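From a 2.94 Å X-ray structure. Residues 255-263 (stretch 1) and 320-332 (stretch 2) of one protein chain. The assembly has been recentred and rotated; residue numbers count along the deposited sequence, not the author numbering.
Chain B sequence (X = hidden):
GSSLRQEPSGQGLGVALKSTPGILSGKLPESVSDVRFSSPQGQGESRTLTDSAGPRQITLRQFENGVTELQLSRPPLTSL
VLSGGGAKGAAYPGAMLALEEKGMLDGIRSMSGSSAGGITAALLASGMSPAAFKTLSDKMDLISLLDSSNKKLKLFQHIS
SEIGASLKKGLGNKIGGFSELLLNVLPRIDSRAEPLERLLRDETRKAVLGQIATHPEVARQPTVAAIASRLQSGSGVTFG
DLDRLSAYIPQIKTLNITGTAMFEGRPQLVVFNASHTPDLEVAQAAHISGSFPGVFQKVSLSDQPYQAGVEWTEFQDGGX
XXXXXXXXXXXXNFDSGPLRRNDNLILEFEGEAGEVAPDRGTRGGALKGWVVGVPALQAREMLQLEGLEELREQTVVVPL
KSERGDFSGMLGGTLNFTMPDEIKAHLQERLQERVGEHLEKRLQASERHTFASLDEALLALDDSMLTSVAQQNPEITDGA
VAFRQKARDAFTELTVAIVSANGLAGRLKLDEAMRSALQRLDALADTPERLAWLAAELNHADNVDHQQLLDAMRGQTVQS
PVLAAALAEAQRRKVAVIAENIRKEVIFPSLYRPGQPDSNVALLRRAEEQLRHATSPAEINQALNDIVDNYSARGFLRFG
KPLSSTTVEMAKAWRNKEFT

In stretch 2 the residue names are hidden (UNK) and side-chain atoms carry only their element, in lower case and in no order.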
# COMPACT_ATOMS: atom_id res chain seq x y z
N LEU B 255 -12.74 46.07 -5.48
CA LEU B 255 -11.41 45.61 -5.82
C LEU B 255 -10.90 44.58 -4.84
O LEU B 255 -11.14 44.69 -3.62
CB LEU B 255 -10.43 46.78 -5.92
CG LEU B 255 -8.99 46.50 -6.37
CD1 LEU B 255 -8.90 46.12 -7.84
CD2 LEU B 255 -8.10 47.70 -6.09
N ASN B 256 -10.25 43.57 -5.41
CA ASN B 256 -9.57 42.56 -4.64
C ASN B 256 -8.21 42.40 -5.29
O ASN B 256 -8.12 42.01 -6.46
CB ASN B 256 -10.31 41.20 -4.69
CG ASN B 256 -11.77 41.29 -4.23
OD1 ASN B 256 -12.10 40.90 -3.09
ND2 ASN B 256 -12.65 41.75 -5.13
N ILE B 257 -7.16 42.71 -4.54
CA ILE B 257 -5.82 42.47 -5.03
C ILE B 257 -5.16 41.40 -4.18
O ILE B 257 -4.98 41.58 -2.97
CB ILE B 257 -4.95 43.74 -5.02
CG1 ILE B 257 -5.64 44.86 -5.78
CG2 ILE B 257 -3.60 43.46 -5.66
CD1 ILE B 257 -4.82 46.13 -5.82
N THR B 258 -4.83 40.29 -4.82
CA THR B 258 -4.16 39.18 -4.12
C THR B 258 -2.67 39.21 -4.45
O THR B 258 -2.28 39.83 -5.46
CB THR B 258 -4.81 37.77 -4.40
OG1 THR B 258 -4.92 37.52 -5.81
CG2 THR B 258 -6.20 37.67 -3.79
N GLY B 259 -1.86 38.61 -3.59
CA GLY B 259 -0.41 38.54 -3.78
C GLY B 259 0.19 37.48 -2.88
O GLY B 259 -0.36 37.18 -1.83
N THR B 260 1.33 36.92 -3.27
CA THR B 260 1.93 35.81 -2.54
C THR B 260 3.37 36.10 -2.11
O THR B 260 4.28 36.04 -2.93
CB THR B 260 1.93 34.53 -3.40
OG1 THR B 260 2.76 33.53 -2.80
CG2 THR B 260 2.44 34.83 -4.82
N ALA B 261 3.58 36.40 -0.83
CA ALA B 261 4.92 36.79 -0.36
C ALA B 261 5.65 35.61 0.23
O ALA B 261 5.11 34.93 1.10
CB ALA B 261 4.84 37.92 0.65
N MSE B 262 6.87 35.37 -0.24
CA MSE B 262 7.80 34.44 0.42
C MSE B 262 8.18 34.98 1.77
O MSE B 262 8.63 36.11 1.87
CB MSE B 262 9.09 34.31 -0.39
CG MSE B 262 8.86 33.72 -1.78
SE MSE B 262 8.99 31.74 -1.77
CE MSE B 262 10.87 31.46 -1.25
N PHE B 263 7.96 34.20 2.82
CA PHE B 263 8.75 34.35 4.03
C PHE B 263 9.28 33.01 4.50
O PHE B 263 8.54 32.02 4.54
CB PHE B 263 7.98 35.02 5.18
CG PHE B 263 8.83 35.28 6.39
CD1 PHE B 263 9.04 34.28 7.34
CD2 PHE B 263 9.52 36.48 6.54
CE1 PHE B 263 9.88 34.49 8.44
CE2 PHE B 263 10.35 36.70 7.64
CZ PHE B 263 10.53 35.70 8.58
N UNK B 320 4.84 27.87 -12.23
CA UNK B 320 5.86 28.52 -11.36
C UNK B 320 5.26 29.03 -10.04
O UNK B 320 4.19 28.56 -9.62
c UNK B 320 7.49 29.09 -13.24
c UNK B 320 6.63 29.66 -12.11
c UNK B 320 5.66 30.73 -12.65
N UNK B 321 5.93 30.00 -9.39
CA UNK B 321 5.55 30.44 -8.04
C UNK B 321 4.92 31.82 -7.99
O UNK B 321 4.08 32.08 -7.12
c UNK B 321 5.62 32.25 -4.74
se UNK B 321 7.53 32.39 -5.21
c UNK B 321 6.76 30.36 -7.11
c UNK B 321 7.53 31.68 -7.05
N UNK B 322 5.33 32.71 -8.90
CA UNK B 322 4.77 34.07 -8.96
C UNK B 322 3.25 34.03 -9.08
O UNK B 322 2.55 35.00 -8.75
c UNK B 322 5.33 37.29 -11.15
c UNK B 322 5.39 34.93 -10.10
c UNK B 322 5.17 34.27 -11.47
c UNK B 322 4.84 36.37 -10.05
N UNK B 323 2.74 32.89 -9.54
CA UNK B 323 1.31 32.69 -9.61
C UNK B 323 0.67 32.49 -8.25
O UNK B 323 1.05 31.60 -7.48
n UNK B 323 0.18 31.04 -12.77
c UNK B 323 0.73 31.95 -11.96
c UNK B 323 0.98 31.51 -10.53
o UNK B 323 1.02 33.09 -12.34
N UNK B 324 -0.26 33.38 -7.93
CA UNK B 324 -1.33 33.09 -6.99
C UNK B 324 -2.25 32.12 -7.72
O UNK B 324 -2.86 32.50 -8.72
c UNK B 324 -1.18 35.52 -6.33
c UNK B 324 -2.12 34.37 -6.66
c UNK B 324 -3.09 34.13 -5.51
N UNK B 325 -2.33 30.87 -7.25
CA UNK B 325 -3.23 29.91 -7.92
C UNK B 325 -4.63 30.50 -8.18
O UNK B 325 -5.23 31.10 -7.28
c UNK B 325 -3.30 28.76 -6.92
c UNK B 325 -1.76 30.34 -6.01
c UNK B 325 -2.06 28.88 -6.10
N UNK B 326 -5.15 30.35 -9.39
CA UNK B 326 -6.39 31.04 -9.76
C UNK B 326 -7.45 31.06 -8.65
O UNK B 326 -7.95 32.13 -8.28
c UNK B 326 -8.00 31.48 -11.62
c UNK B 326 -7.06 30.45 -11.01
c UNK B 326 -6.02 29.98 -12.03
N UNK B 327 -7.81 29.87 -8.11
CA UNK B 327 -8.97 29.74 -7.21
C UNK B 327 -8.82 30.43 -5.85
O UNK B 327 -9.80 30.50 -5.09
c UNK B 327 -9.10 28.22 -7.03
c UNK B 327 -7.13 28.57 -8.32
c UNK B 327 -7.71 27.71 -7.24
N UNK B 328 -7.63 30.94 -5.55
CA UNK B 328 -7.41 31.67 -4.31
C UNK B 328 -7.86 33.13 -4.42
O UNK B 328 -7.68 33.91 -3.48
c UNK B 328 -5.95 31.63 -3.92
c UNK B 328 -5.36 30.24 -3.88
c UNK B 328 -5.87 29.43 -2.70
o UNK B 328 -6.59 30.00 -1.85
o UNK B 328 -5.55 28.21 -2.63
N UNK B 329 -8.41 33.51 -5.56
CA UNK B 329 -8.90 34.86 -5.75
C UNK B 329 -10.38 34.82 -5.84
O UNK B 329 -11.07 35.63 -5.23
se UNK B 329 -6.18 36.16 -8.72
c UNK B 329 -6.83 35.57 -6.95
c UNK B 329 -8.34 35.47 -7.01
c UNK B 329 -4.55 35.09 -8.95
N UNK B 330 -10.90 33.86 -6.59
CA UNK B 330 -12.33 33.67 -6.67
C UNK B 330 -12.87 33.37 -5.29
O UNK B 330 -12.24 32.65 -4.50
c UNK B 330 -12.68 32.55 -7.66
c UNK B 330 -11.90 32.34 -10.07
c UNK B 330 -12.73 33.13 -9.08
c UNK B 330 -14.02 31.91 -7.31
N UNK B 331 -14.04 33.94 -4.99
CA UNK B 331 -14.57 33.97 -3.63
C UNK B 331 -15.38 32.76 -3.21
O UNK B 331 -16.20 32.24 -3.97
o UNK B 331 -13.75 36.27 -2.01
c UNK B 331 -14.50 36.40 -3.00
o UNK B 331 -14.54 37.44 -3.69
c UNK B 331 -15.37 35.25 -3.40
N UNK B 332 -15.15 32.31 -1.98
CA UNK B 332 -16.02 31.32 -1.37
C UNK B 332 -17.28 32.02 -0.89
O UNK B 332 -17.20 33.02 -0.17
c UNK B 332 -15.31 30.60 -0.22
c UNK B 332 -15.72 27.36 1.82
c UNK B 332 -16.00 29.31 0.25
n UNK B 332 -14.74 26.70 2.73
c UNK B 332 -15.01 28.34 0.89

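Position 320 carries three carbons, one bearing the other two, and stays out of reach of the strand 255-263: Val320, poorly ordered. Position 321 is an unbranched run of two carbons, a selenium and a last carbon. Its CA-to-CB bond points sideways, yet the chain's end comes nearer, the selenium lying 3.8 Å from SE of Met262 and the terminal carbon 3.7 Å from OG1 of Thr260; this is Met321, as selenomethionine like Met262. Position 322 has four carbons forked at the first, one arm two carbons long, and points away, so its backbone makes the approach, O lying 3.9 Å from CG2 of Thr260: Ile322. At 323, two carbons, the second carrying one oxygen and one nitrogen, also turn from the strand; it is Asn323.

Position 324 again has three carbons, one carrying two, but here CA-to-CB points toward the strand. One methyl lies 3.9 Å from OG1 of Thr258; the other is 4.0 Å from CA of Gly259 and also 4.0 Å from CG2 of Thr260. This is Val324, buried.

At 325 three carbons close a ring onto the backbone N: Pro325. Position 326, three carbons branched at the first, is Val326, and 327, another three-carbon ring on N, is Pro327; none of these three makes a close contact with the strand. Position 328 has three carbons, the third carrying two oxygens. It starts toward the strand but its end leads away, and the carboxylate is satisfied elsewhere in the structure: Glu328.

Position 329 is two carbons, selenium and one carbon, unbranched, with its second carbon 3.0 Å from OG1 of Thr258, shorter than a comfortable carbon-oxygen contact and not to be leaned on at this resolution; it is Met329, also selenomethionine. Position 330, four carbons forked at the first, is out of reach: Ile330. At 331, two carbons with two oxygens on the second bring one oxygen to 4.3 Å from OD1 of Asn256, naming Asp331. Position 332, four carbons in a row ending in nitrogen, is the distant Lys332.

The contact works by shape, with no hydrogen bond across it. Alternation along the strand sends Asn256, Thr258 and Thr260 toward the loop, while Ile257 and Ala261 point away. Gly259 has no side chain, and Val324 packs against its CA between the two threonines. The short 3-10 segment, with Glu328 N to Pro325 O at 3.0 Å and Met329 N to Val326 O at 3.1 Å, turns the chain between Val324 and Met329, both of which meet Thr258.

Stretch 2 (320-332) VMINVPVPEMIDK
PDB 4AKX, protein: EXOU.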